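Local structure of 5' nucleotidase family protein (Staphylococcus aureus subsp. aureus, 4Q7F) at residues N345-Y349 against A360-L364; T389-V395 against A491-I497; N433-Y437 against G483-Y488. The protein belongs to the 5'-nucleotidase family and combines a calcineurin-like phosphoesterase domain, which holds manganese and magnesium ions, with a 5'-nucleotidase C-terminal domain. All coordinates share one frame. Residue numbers count along the deposited sequence, not the author numbering.

Interaction 1 (N345-Y349 against A360-L364); sequences NFMNY and ACTAL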
ATOM      1  N   ASN A 345      -7.945  19.107  12.666  1.00 26.64           N
ATOM      2  CA  ASN A 345      -7.474  19.962  13.728  1.00 26.98           C
ATOM      3  C   ASN A 345      -7.124  19.105  14.934  1.00 27.37           C
ATOM      4  O   ASN A 345      -6.076  19.272  15.532  1.00 25.53           O
ATOM      5  CB  ASN A 345      -8.522  20.960  14.136  1.00 28.53           C
ATOM      6  CG  ASN A 345      -8.005  21.914  15.168  1.00 29.51           C
ATOM      7  OD1 ASN A 345      -7.088  22.688  14.894  1.00 29.61           O
ATOM      8  ND2 ASN A 345      -8.572  21.861  16.366  1.00 30.09           N
ATOM      9  N   PHE A 346      -8.011  18.169  15.253  1.00 27.99           N
ATOM     10  CA  PHE A 346      -7.801  17.245  16.352  1.00 28.58           C
ATOM     11  C   PHE A 346      -6.541  16.397  16.186  1.00 27.67           C
ATOM     12  O   PHE A 346      -5.778  16.255  17.132  1.00 26.76           O
ATOM     13  CB  PHE A 346      -9.017  16.343  16.501  1.00 30.03           C
ATOM     14  CG  PHE A 346      -8.733  15.044  17.186  1.00 30.58           C
ATOM     15  CD1 PHE A 346      -8.546  14.987  18.548  1.00 32.82           C
ATOM     16  CD2 PHE A 346      -8.665  13.875  16.457  1.00 30.97           C
ATOM     17  CE1 PHE A 346      -8.284  13.781  19.170  1.00 33.95           C
ATOM     18  CE2 PHE A 346      -8.411  12.665  17.072  1.00 32.17           C
ATOM     19  CZ  PHE A 346      -8.220  12.618  18.437  1.00 32.20           C
HETATM   20  N   MSE A 347      -6.343  15.812  15.003  1.00 27.31           N
HETATM   21  CA  MSE A 347      -5.189  14.949  14.767  1.00 27.64           C
HETATM   22  C   MSE A 347      -3.927  15.748  14.904  1.00 26.44           C
HETATM   23  O   MSE A 347      -3.007  15.329  15.589  1.00 27.66           O
HETATM   24  CB  MSE A 347      -5.239  14.256  13.403  1.00 27.62           C
HETATM   25  CG  MSE A 347      -6.291  13.134  13.381  1.00 29.20           C
HETATM   26 SE   MSE A 347      -5.994  11.960  11.831  1.00 32.19          SE
HETATM   27  CE  MSE A 347      -6.503  13.234  10.413  1.00 30.48           C
ATOM     28  N   ASN A 348      -3.862  16.897  14.241  1.00 25.29           N
ATOM     29  CA  ASN A 348      -2.686  17.758  14.353  1.00 25.01           C
ATOM     30  C   ASN A 348      -2.411  18.224  15.795  1.00 25.71           C
ATOM     31  O   ASN A 348      -1.265  18.253  16.224  1.00 23.86           O
ATOM     32  CB  ASN A 348      -2.779  18.930  13.383  1.00 24.94           C
ATOM     33  CG  ASN A 348      -2.307  18.556  11.990  1.00 24.78           C
ATOM     34  OD1 ASN A 348      -1.126  18.228  11.789  1.00 25.61           O
ATOM     35  ND2 ASN A 348      -3.199  18.635  11.016  1.00 24.06           N
ATOM     36  N   TYR A 349      -3.465  18.539  16.543  1.00 26.36           N
ATOM     37  CA  TYR A 349      -3.303  18.932  17.916  1.00 27.62           C
ATOM     38  C   TYR A 349      -2.692  17.788  18.725  1.00 27.36           C
ATOM     39  O   TYR A 349      -1.771  18.017  19.511  1.00 27.46           O
ATOM     40  CB  TYR A 349      -4.608  19.405  18.545  1.00 29.98           C
ATOM     41  CG  TYR A 349      -4.390  19.852  19.979  1.00 33.41           C
ATOM     42  CD1 TYR A 349      -3.730  21.043  20.260  1.00 34.83           C
ATOM     43  CD2 TYR A 349      -4.809  19.068  21.049  1.00 35.05           C
ATOM     44  CE1 TYR A 349      -3.505  21.445  21.561  1.00 37.87           C
ATOM     45  CE2 TYR A 349      -4.588  19.466  22.357  1.00 37.15           C
ATOM     46  CZ  TYR A 349      -3.944  20.657  22.604  1.00 39.48           C
ATOM     47  OH  TYR A 349      -3.721  21.056  23.897  1.00 43.06           O
ATOM     48  N   ALA A 360       3.141  20.415  12.891  1.00 22.26           N
ATOM     49  CA  ALA A 360       2.821  18.997  12.705  1.00 23.04           C
ATOM     50  C   ALA A 360       2.029  18.858  11.413  1.00 22.67           C
ATOM     51  O   ALA A 360       1.558  19.856  10.854  1.00 23.10           O
ATOM     52  CB  ALA A 360       2.040  18.455  13.877  1.00 23.32           C
ATOM     53  N   CYS A 361       1.914  17.632  10.913  1.00 23.00           N
ATOM     54  CA  CYS A 361       1.119  17.389   9.737  1.00 23.18           C
ATOM     55  C   CYS A 361       0.698  15.936   9.686  1.00 22.83           C
ATOM     56  O   CYS A 361       1.322  15.086  10.323  1.00 20.72           O
ATOM     57  CB  CYS A 361       1.859  17.744   8.468  1.00 23.91           C
ATOM     58  SG  CYS A 361       3.250  16.656   8.083  1.00 26.77           S
ATOM     59  N   THR A 362      -0.412  15.710   8.992  1.00 22.82           N
ATOM     60  CA  THR A 362      -0.931  14.357   8.713  1.00 24.42           C
ATOM     61  C   THR A 362      -1.774  14.367   7.459  1.00 23.37           C
ATOM     62  O   THR A 362      -2.374  15.386   7.091  1.00 24.47           O
ATOM     63  CB  THR A 362      -1.740  13.770   9.865  1.00 24.97           C
ATOM     64  OG1 THR A 362      -2.051  12.391   9.580  1.00 27.01           O
ATOM     65  CG2 THR A 362      -3.002  14.572  10.106  1.00 26.53           C
ATOM     66  N   ALA A 363      -1.788  13.229   6.779  1.00 23.32           N
ATOM     67  CA  ALA A 363      -2.619  13.066   5.610  1.00 23.55           C
ATOM     68  C   ALA A 363      -3.989  12.666   6.127  1.00 23.72           C
ATOM     69  O   ALA A 363      -4.127  12.301   7.301  1.00 22.83           O
ATOM     70  CB  ALA A 363      -2.056  11.984   4.701  1.00 23.47           C
ATOM     71  N   LEU A 364      -5.012  12.838   5.295  1.00 24.11           N
ATOM     72  CA  LEU A 364      -6.335  12.317   5.612  1.00 25.47           C
ATOM     73  C   LEU A 364      -6.394  11.014   4.794  1.00 26.50           C
ATOM     74  O   LEU A 364      -6.417  11.036   3.547  1.00 25.99           O
ATOM     75  CB  LEU A 364      -7.447  13.264   5.190  1.00 26.80           C
ATOM     76  CG  LEU A 364      -8.852  12.749   5.520  1.00 27.91           C
ATOM     77  CD1 LEU A 364      -9.072  12.712   7.024  1.00 28.65           C
ATOM     78  CD2 LEU A 364      -9.887  13.620   4.842  1.00 28.53           C
TER
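Apolar packing joins the two segments at one end of the contact. Met347, present as selenomethionine, leaves the helix with its CA-to-CB bond toward strand 360-363 and lays its terminal methyl among three consecutive residues: Met347 CE is 3.8 Å from Thr362 CG2, 4.0 Å from Ala363 O and 4.3 Å from Leu364 CD1. Leu364 starts out sideways, but its CD1 comes round to this methyl. Polar atoms meet at the other end, but without hydrogen bonds between the segments. Asn348 also starts sideways, and its amide swings in until OD1 lies 3.2 Å from both Ala360 C and Cys361 CA, pressed against the peptide that joins them. The amide is held from its other side, since Asn348 ND2 donates to the backbone oxygens of Thr344, one turn back, and Ile436, on the next strand, and so ties the helix to a second strand. Alternation along the strand turns the CA-to-CB bonds of Ala360 and Thr362 toward the helix and those of Cys361 and Ala363 away, so these two touch it through backbone atoms. The side chain of Ala363 is about 6 Å from the bound 3D1. The axes of 345-349 and 360-363 approach to 7.8 Å, with 131° between their N-to-C directions, an oblique, roughly counter-running course. Helix 342-355 thus packs on the mixed sheet of the 5'-nucleotidase C-terminal domain, on the strand that follows it in sequence; strand 359-363 lies between strands 435-438 and 469-475, and Leu351 and Leu352 of the same helix extend the packing on Ala360.

Interaction 2 (T389-V395 against A491-I497); sequences TFKVLAV and APVVKDI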
ATOM      1  N   THR A 389       5.048   5.449  12.963  1.00 22.15           N
ATOM      2  CA  THR A 389       5.496   6.073  14.192  1.00 22.26           C
ATOM      3  C   THR A 389       5.782   7.502  13.732  1.00 21.62           C
ATOM      4  O   THR A 389       5.523   7.843  12.566  1.00 19.95           O
ATOM      5  CB  THR A 389       6.725   5.398  14.779  1.00 22.91           C
ATOM      6  OG1 THR A 389       7.736   5.367  13.779  1.00 23.57           O
ATOM      7  CG2 THR A 389       6.402   3.949  15.212  1.00 24.65           C
ATOM      8  N   PHE A 390       6.316   8.334  14.613  1.00 22.19           N
ATOM      9  CA  PHE A 390       6.553   9.739  14.247  1.00 21.94           C
ATOM     10  C   PHE A 390       7.954  10.250  14.525  1.00 22.34           C
ATOM     11  O   PHE A 390       8.700   9.716  15.339  1.00 22.65           O
ATOM     12  CB  PHE A 390       5.495  10.592  14.931  1.00 22.87           C
ATOM     13  CG  PHE A 390       4.106  10.141  14.621  1.00 22.61           C
ATOM     14  CD1 PHE A 390       3.509   9.129  15.372  1.00 24.27           C
ATOM     15  CD2 PHE A 390       3.430  10.639  13.506  1.00 23.22           C
ATOM     16  CE1 PHE A 390       2.238   8.673  15.051  1.00 23.72           C
ATOM     17  CE2 PHE A 390       2.161  10.181  13.176  1.00 22.40           C
ATOM     18  CZ  PHE A 390       1.567   9.210  13.951  1.00 23.23           C
ATOM     19  N   LYS A 391       8.308  11.327  13.832  1.00 22.32           N
ATOM     20  CA  LYS A 391       9.588  11.918  14.011  1.00 21.87           C
ATOM     21  C   LYS A 391       9.480  13.428  13.979  1.00 21.17           C
ATOM     22  O   LYS A 391       8.729  13.994  13.157  1.00 20.68           O
ATOM     23  CB  LYS A 391      10.573  11.422  12.955  1.00 22.68           C
ATOM     24  CG  LYS A 391      11.125  10.024  13.245  1.00 24.36           C
ATOM     25  CD  LYS A 391      12.174   9.625  12.230  1.00 25.30           C
ATOM     26  CE  LYS A 391      12.949   8.401  12.686  1.00 26.92           C
ATOM     27  NZ  LYS A 391      12.049   7.226  12.934  1.00 28.00           N
ATOM     28  N   VAL A 392      10.180  14.070  14.904  1.00 20.99           N
ATOM     29  CA  VAL A 392      10.261  15.539  14.898  1.00 20.93           C
ATOM     30  C   VAL A 392      11.549  15.860  14.179  1.00 20.81           C
ATOM     31  O   VAL A 392      12.596  15.355  14.529  1.00 20.77           O
ATOM     32  CB  VAL A 392      10.227  16.171  16.282  1.00 21.91           C
ATOM     33  CG1 VAL A 392      10.294  17.693  16.147  1.00 22.47           C
ATOM     34  CG2 VAL A 392       8.951  15.785  16.987  1.00 22.13           C
ATOM     35  N   LEU A 393      11.434  16.662  13.131  1.00 20.46           N
ATOM     36  CA  LEU A 393      12.560  17.024  12.299  1.00 20.69           C
ATOM     37  C   LEU A 393      12.836  18.498  12.350  1.00 20.81           C
ATOM     38  O   LEU A 393      11.921  19.275  12.422  1.00 20.48           O
ATOM     39  CB  LEU A 393      12.226  16.676  10.843  1.00 20.03           C
ATOM     40  CG  LEU A 393      11.902  15.203  10.604  1.00 19.68           C
ATOM     41  CD1 LEU A 393      11.675  14.992   9.101  1.00 19.51           C
ATOM     42  CD2 LEU A 393      13.013  14.333  11.130  1.00 20.48           C
ATOM     43  N   ALA A 394      14.113  18.854  12.263  1.00 21.59           N
ATOM     44  CA  ALA A 394      14.550  20.237  12.245  1.00 22.75           C
ATOM     45  C   ALA A 394      14.701  20.628  10.793  1.00 22.87           C
ATOM     46  O   ALA A 394      15.495  20.010  10.050  1.00 23.09           O
ATOM     47  CB  ALA A 394      15.868  20.367  12.979  1.00 23.42           C
ATOM     48  N   VAL A 395      13.924  21.631  10.395  1.00 23.26           N
ATOM     49  CA  VAL A 395      13.906  22.115   9.019  1.00 23.82           C
ATOM     50  C   VAL A 395      13.923  23.648   8.969  1.00 24.46           C
ATOM     51  O   VAL A 395      13.390  24.324   9.854  1.00 25.24           O
ATOM     52  CB  VAL A 395      12.656  21.597   8.253  1.00 23.78           C
ATOM     53  CG1 VAL A 395      12.654  20.058   8.145  1.00 24.50           C
ATOM     54  CG2 VAL A 395      11.359  22.047   8.926  1.00 23.15           C
ATOM     55  N   ALA A 491      16.930  15.123   7.471  1.00 29.34           N
ATOM     56  CA  ALA A 491      16.780  16.329   8.295  1.00 28.42           C
ATOM     57  C   ALA A 491      17.136  15.853   9.714  1.00 27.93           C
ATOM     58  O   ALA A 491      16.819  14.716  10.080  1.00 26.86           O
ATOM     59  CB  ALA A 491      15.359  16.879   8.250  1.00 27.76           C
ATOM     60  N   PRO A 492      17.822  16.690  10.504  1.00 27.92           N
ATOM     61  CA  PRO A 492      18.203  16.206  11.850  1.00 28.24           C
ATOM     62  C   PRO A 492      16.990  15.742  12.631  1.00 27.39           C
ATOM     63  O   PRO A 492      15.942  16.374  12.543  1.00 26.50           O
ATOM     64  CB  PRO A 492      18.870  17.437  12.472  1.00 28.86           C
ATOM     65  CG  PRO A 492      19.474  18.131  11.291  1.00 29.58           C
ATOM     66  CD  PRO A 492      18.458  17.985  10.193  1.00 28.60           C
ATOM     67  N   VAL A 493      17.104  14.608  13.330  1.00 27.77           N
ATOM     68  CA  VAL A 493      15.975  14.066  14.087  1.00 26.74           C
ATOM     69  C   VAL A 493      16.017  14.556  15.532  1.00 27.84           C
ATOM     70  O   VAL A 493      16.870  14.164  16.340  1.00 27.24           O
ATOM     71  CB  VAL A 493      15.912  12.515  14.043  1.00 26.87           C
ATOM     72  CG1 VAL A 493      14.651  12.022  14.741  1.00 25.81           C
ATOM     73  CG2 VAL A 493      15.933  12.027  12.610  1.00 26.16           C
ATOM     74  N   VAL A 494      15.076  15.430  15.840  1.00 27.97           N
ATOM     75  CA  VAL A 494      14.982  16.060  17.144  1.00 29.25           C
ATOM     76  C   VAL A 494      14.335  15.148  18.160  1.00 30.87           C
ATOM     77  O   VAL A 494      14.630  15.226  19.352  1.00 31.32           O
ATOM     78  CB  VAL A 494      14.133  17.315  17.030  1.00 28.54           C
ATOM     79  CG1 VAL A 494      13.902  17.958  18.395  1.00 28.92           C
ATOM     80  CG2 VAL A 494      14.769  18.265  16.038  1.00 29.78           C
ATOM     81  N   LYS A 495      13.415  14.322  17.684  1.00 32.24           N
ATOM     82  CA  LYS A 495      12.689  13.382  18.537  1.00 33.73           C
ATOM     83  C   LYS A 495      12.169  12.211  17.689  1.00 32.31           C
ATOM     84  O   LYS A 495      11.630  12.389  16.582  1.00 30.85           O
ATOM     85  CB  LYS A 495      11.558  14.125  19.262  1.00 36.05           C
ATOM     86  CG  LYS A 495      10.869  13.395  20.410  1.00 38.34           C
ATOM     87  CD  LYS A 495       9.946  14.376  21.136  1.00 40.86           C
ATOM     88  CE  LYS A 495       8.990  13.704  22.114  1.00 44.14           C
ATOM     89  NZ  LYS A 495       9.671  12.950  23.212  1.00 47.14           N
ATOM     90  N   ASP A 496      12.345  11.012  18.227  1.00 31.31           N
ATOM     91  CA  ASP A 496      11.927   9.782  17.597  1.00 29.98           C
ATOM     92  C   ASP A 496      10.787   9.268  18.471  1.00 29.00           C
ATOM     93  O   ASP A 496      11.021   8.762  19.578  1.00 28.05           O
ATOM     94  CB  ASP A 496      13.122   8.817  17.568  1.00 32.76           C
ATOM     95  CG  ASP A 496      12.793   7.470  16.941  1.00 33.41           C
ATOM     96  OD1 ASP A 496      11.620   7.195  16.653  1.00 34.63           O
ATOM     97  OD2 ASP A 496      13.718   6.660  16.750  1.00 35.96           O
ATOM     98  N   ILE A 497       9.549   9.440  17.991  1.00 26.44           N
ATOM     99  CA  ILE A 497       8.371   9.062  18.756  1.00 26.77           C
ATOM    100  C   ILE A 497       7.889   7.669  18.339  1.00 26.64           C
ATOM    101  O   ILE A 497       7.199   7.507  17.324  1.00 26.47           O
ATOM    102  CB  ILE A 497       7.254  10.109  18.605  1.00 26.36           C
ATOM    103  CG1 ILE A 497       7.772  11.487  19.042  1.00 26.32           C
ATOM    104  CG2 ILE A 497       6.041   9.722  19.444  1.00 27.03           C
ATOM    105  CD1 ILE A 497       6.829  12.619  18.731  1.00 26.75           C
TER
HETATM  106  O   HOH W   1       9.743   7.368  14.569  1.00 26.44           O
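A classic beta bulge interrupts the antiparallel pairing of strand 390-395 with segment 491-497, whose strand 493-497 is one of the two outermost of the C-terminal domain's five-stranded sheet. Val494 and Lys495 both face Val392, whose O accepts a hydrogen bond from Val494 N (2.8 Å) and a weak one from Lys495 N (3.4 Å). On one side of the bulge Val392 N donates to Lys495 O (2.8 Å), and Phe390 and Ile497 form an antiparallel hydrogen-bonded pair, Phe390 N to Ile497 O at 3.0 Å and Ile497 N to Phe390 O at 2.8 Å. On the other, Ala394 N bonds Pro492 O (3.1 Å) in the shifted register. Phe390, Val392 and Ile497 share the face beneath helix 342-355; Val392 CG2 meets Ile497 CD1 at 4.2 Å. The opposite face carries Lys391, Leu393, Val493 and Asp496, with Leu393 CD2 4.0 Å from Val493 CG2. Here a long salt bridge links Lys391 NZ and Asp496 OD1 (3.7 Å), reinforced by a water that accepts from Thr389 OG1 and Lys391 NZ and donates to Phe390 O and Asp496 OD1. Gln172 also bonds Thr389 OG1, and Gln498 bonds Asp496 OD1. One extra residue on the edge strand, with two amides sharing a single carbonyl, is the signature of the classic bulge, and the chain turns a corner at Val494.

Interaction 3 (N433-Y437 against G483-Y488); sequences NYDIY and GQYDMY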
ATOM      1  N   ASN A 433      -1.159  11.405  -0.084  1.00 25.26           N
ATOM      2  CA  ASN A 433       0.035  12.203  -0.304  1.00 24.49           C
ATOM      3  C   ASN A 433      -0.229  13.687  -0.129  1.00 23.18           C
ATOM      4  O   ASN A 433       0.621  14.481  -0.462  1.00 22.88           O
ATOM      5  CB  ASN A 433       0.689  11.915  -1.656  1.00 25.59           C
ATOM      6  CG  ASN A 433       1.464  10.614  -1.657  1.00 27.27           C
ATOM      7  OD1 ASN A 433       1.762  10.049  -0.599  1.00 29.00           O
ATOM      8  ND2 ASN A 433       1.796  10.129  -2.839  1.00 28.96           N
ATOM      9  N   TYR A 434      -1.419  14.039   0.360  1.00 22.21           N
ATOM     10  CA  TYR A 434      -1.754  15.413   0.694  1.00 21.37           C
ATOM     11  C   TYR A 434      -1.727  15.578   2.203  1.00 21.35           C
ATOM     12  O   TYR A 434      -2.401  14.848   2.917  1.00 22.35           O
ATOM     13  CB  TYR A 434      -3.145  15.789   0.191  1.00 20.93           C
ATOM     14  CG  TYR A 434      -3.583  17.180   0.659  1.00 20.36           C
ATOM     15  CD1 TYR A 434      -2.972  18.319   0.176  1.00 19.60           C
ATOM     16  CD2 TYR A 434      -4.628  17.331   1.560  1.00 20.48           C
ATOM     17  CE1 TYR A 434      -3.367  19.567   0.605  1.00 19.46           C
ATOM     18  CE2 TYR A 434      -5.049  18.573   1.978  1.00 20.55           C
ATOM     19  CZ  TYR A 434      -4.414  19.691   1.507  1.00 19.82           C
ATOM     20  OH  TYR A 434      -4.879  20.920   1.920  1.00 19.68           O
ATOM     21  N   ASP A 435      -1.010  16.574   2.693  1.00 21.33           N
ATOM     22  CA  ASP A 435      -0.930  16.775   4.149  1.00 21.02           C
ATOM     23  C   ASP A 435      -1.591  18.042   4.556  1.00 21.34           C
ATOM     24  O   ASP A 435      -1.563  19.061   3.817  1.00 19.44           O
ATOM     25  CB  ASP A 435       0.523  16.783   4.651  1.00 21.01           C
ATOM     26  CG  ASP A 435       1.166  15.404   4.676  1.00 21.60           C
ATOM     27  OD1 ASP A 435       0.448  14.398   4.805  1.00 22.20           O
ATOM     28  OD2 ASP A 435       2.425  15.323   4.630  1.00 21.52           O
ATOM     29  N   ILE A 436      -2.210  17.961   5.734  1.00 22.28           N
ATOM     30  CA  ILE A 436      -2.805  19.106   6.394  1.00 22.79           C
ATOM     31  C   ILE A 436      -1.874  19.449   7.556  1.00 22.92           C
ATOM     32  O   ILE A 436      -1.524  18.586   8.363  1.00 23.00           O
ATOM     33  CB  ILE A 436      -4.227  18.832   6.936  1.00 23.82           C
ATOM     34  CG1 ILE A 436      -5.198  18.457   5.810  1.00 24.11           C
ATOM     35  CG2 ILE A 436      -4.738  20.045   7.691  1.00 24.17           C
ATOM     36  CD1 ILE A 436      -5.225  16.990   5.438  1.00 25.00           C
ATOM     37  N   TYR A 437      -1.480  20.719   7.652  1.00 22.86           N
ATOM     38  CA  TYR A 437      -0.520  21.148   8.661  1.00 23.09           C
ATOM     39  C   TYR A 437      -1.133  21.901   9.825  1.00 23.62           C
ATOM     40  O   TYR A 437      -2.107  22.628   9.679  1.00 23.51           O
ATOM     41  CB  TYR A 437       0.553  22.054   8.016  1.00 22.94           C
ATOM     42  CG  TYR A 437       1.323  21.378   6.905  1.00 22.13           C
ATOM     43  CD1 TYR A 437       0.775  21.239   5.636  1.00 21.23           C
ATOM     44  CD2 TYR A 437       2.631  20.924   7.114  1.00 22.55           C
ATOM     45  CE1 TYR A 437       1.479  20.622   4.610  1.00 21.14           C
ATOM     46  CE2 TYR A 437       3.334  20.292   6.103  1.00 22.45           C
ATOM     47  CZ  TYR A 437       2.753  20.146   4.862  1.00 21.38           C
ATOM     48  OH  TYR A 437       3.463  19.555   3.880  1.00 21.82           O
ATOM     49  N   GLY A 483       5.919   9.576  -0.596  1.00 24.26           N
ATOM     50  CA  GLY A 483       4.977  10.469  -1.261  1.00 24.15           C
ATOM     51  C   GLY A 483       5.668  11.665  -1.903  1.00 25.06           C
ATOM     52  O   GLY A 483       5.028  12.674  -2.154  1.00 23.59           O
ATOM     53  N   GLN A 484       6.964  11.523  -2.207  1.00 26.19           N
ATOM     54  CA  GLN A 484       7.774  12.582  -2.830  1.00 27.37           C
ATOM     55  C   GLN A 484       7.965  13.814  -1.933  1.00 25.74           C
ATOM     56  O   GLN A 484       7.929  14.959  -2.417  1.00 25.42           O
ATOM     57  CB  GLN A 484       7.220  13.030  -4.207  1.00 29.91           C
ATOM     58  CG  GLN A 484       7.163  11.955  -5.259  1.00 34.01           C
ATOM     59  CD  GLN A 484       6.581  12.477  -6.572  1.00 38.09           C
ATOM     60  OE1 GLN A 484       6.858  13.608  -6.990  1.00 40.86           O
ATOM     61  NE2 GLN A 484       5.783  11.653  -7.227  1.00 40.86           N
ATOM     62  N   TYR A 485       8.154  13.568  -0.633  1.00 24.02           N
ATOM     63  CA  TYR A 485       8.476  14.608   0.347  1.00 23.64           C
ATOM     64  C   TYR A 485       9.976  14.430   0.658  1.00 24.43           C
ATOM     65  O   TYR A 485      10.403  14.166   1.793  1.00 22.99           O
ATOM     66  CB  TYR A 485       7.610  14.482   1.589  1.00 22.58           C
ATOM     67  CG  TYR A 485       6.191  14.979   1.340  1.00 22.65           C
ATOM     68  CD1 TYR A 485       5.212  14.143   0.816  1.00 22.17           C
ATOM     69  CD2 TYR A 485       5.851  16.306   1.585  1.00 22.43           C
ATOM     70  CE1 TYR A 485       3.918  14.600   0.579  1.00 22.73           C
ATOM     71  CE2 TYR A 485       4.558  16.775   1.344  1.00 22.69           C
ATOM     72  CZ  TYR A 485       3.600  15.944   0.860  1.00 22.45           C
ATOM     73  OH  TYR A 485       2.318  16.431   0.615  1.00 23.45           O
ATOM     74  N   ASP A 486      10.760  14.587  -0.396  1.00 26.02           N
ATOM     75  CA  ASP A 486      12.208  14.414  -0.342  1.00 28.23           C
ATOM     76  C   ASP A 486      12.962  15.438   0.523  1.00 27.54           C
ATOM     77  O   ASP A 486      14.032  15.140   1.011  1.00 27.71           O
ATOM     78  CB  ASP A 486      12.729  14.342  -1.774  1.00 30.31           C
ATOM     79  CG  ASP A 486      12.166  13.119  -2.512  1.00 32.22           C
ATOM     80  OD1 ASP A 486      12.575  11.985  -2.178  1.00 31.22           O
ATOM     81  OD2 ASP A 486      11.272  13.283  -3.379  1.00 34.42           O
HETATM   82  N   MSE A 487      12.365  16.598   0.769  1.00 26.99           N
HETATM   83  CA  MSE A 487      13.003  17.618   1.593  1.00 27.26           C
HETATM   84  C   MSE A 487      13.182  17.152   3.028  1.00 26.36           C
HETATM   85  O   MSE A 487      13.996  17.709   3.740  1.00 26.10           O
HETATM   86  CB  MSE A 487      12.240  18.948   1.495  1.00 27.27           C
HETATM   87  CG  MSE A 487      10.908  19.063   2.260  1.00 26.22           C
HETATM   88 SE   MSE A 487       9.438  17.840   1.713  1.00 23.64          SE
HETATM   89  CE  MSE A 487       9.218  18.485  -0.129  1.00 24.33           C
ATOM     90  N   TYR A 488      12.451  16.133   3.477  1.00 23.84           N
ATOM     91  CA  TYR A 488      12.637  15.671   4.856  1.00 23.34           C
ATOM     92  C   TYR A 488      13.796  14.699   5.039  1.00 24.88           C
ATOM     93  O   TYR A 488      14.229  14.469   6.167  1.00 24.75           O
ATOM     94  CB  TYR A 488      11.404  14.979   5.400  1.00 21.96           C
ATOM     95  CG  TYR A 488      10.173  15.818   5.508  1.00 21.24           C
ATOM     96  CD1 TYR A 488      10.205  17.041   6.183  1.00 21.62           C
ATOM     97  CD2 TYR A 488       8.951  15.370   5.016  1.00 20.57           C
ATOM     98  CE1 TYR A 488       9.068  17.801   6.326  1.00 21.37           C
ATOM     99  CE2 TYR A 488       7.802  16.129   5.159  1.00 20.35           C
ATOM    100  CZ  TYR A 488       7.878  17.350   5.823  1.00 21.02           C
ATOM    101  OH  TYR A 488       6.786  18.144   5.980  1.00 21.64           O
TER
HETATM  102  O   HOH W   2       4.469  17.213   4.910  1.00 25.53           O
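Gly483 opens the contact by packing its backbone against a side chain: Gly483 CA is 3.3 Å from Asn433 OD1, and a CB built on it would clash with that oxygen. Its positive phi also suits glycine, and Arg406 holds the Gly483 carbonyl from helix 397-408. Tyr485 has its CA-to-CB bond toward 433-437 and donates a hydrogen bond from OH to Asn433 O (2.8 Å), while Ser407 is a further partner of that hydroxyl. Asp435 sits over one face of the same ring, with OD2 4.0 Å from Tyr485 CZ; this carboxylate makes a salt bridge with Arg478. The loop between helix 476-479 and strand 493-497 is thereby laid against strand 435-438 and the residues leading into it, at an outer margin of the C-terminal domain's mixed sheet and close to the ligand pocket: the Asn433 side chain is about 5 Å from the bound 3D1, to whose pocket the preceding Phe432 belongs. Beyond Tyr485 the chain forms a 3-10 turn at 486-488, with a weak bond from Tyr488 N to Tyr485 O (3.3 Å). This brings Tyr488 back toward the strand, its OH at the edge of the Tyr437 ring, 4.1 Å from Tyr437 CE2. A water bridges Tyr488 OH (2.7 Å), Tyr437 OH (2.7 Å) and Asp435 OD2 (2.8 Å), and Ser407 also binds the Tyr437 hydroxyl.

In the fold
From the N terminus, the phosphoesterase domain comes first, and all three contacts lie in the C-terminal part of the chain. Interaction 1 closes a short loop, bringing helix 342-355 onto the strand that follows it. Only afterwards does 389-395 begin the long excursion that ends at 491-497. Within that excursion, 433-437 meets 483-488, so interaction 3 is enclosed by interaction 2, and none cross. All three reach one sheet: interactions 1 and 3 meet at neighbouring strands, where Thr362 O lies 2.9 Å from Ile436 N, and interaction 2 pairs the strands at the far side. Leu393 packing on Tyr488 connects interactions 2 and 3.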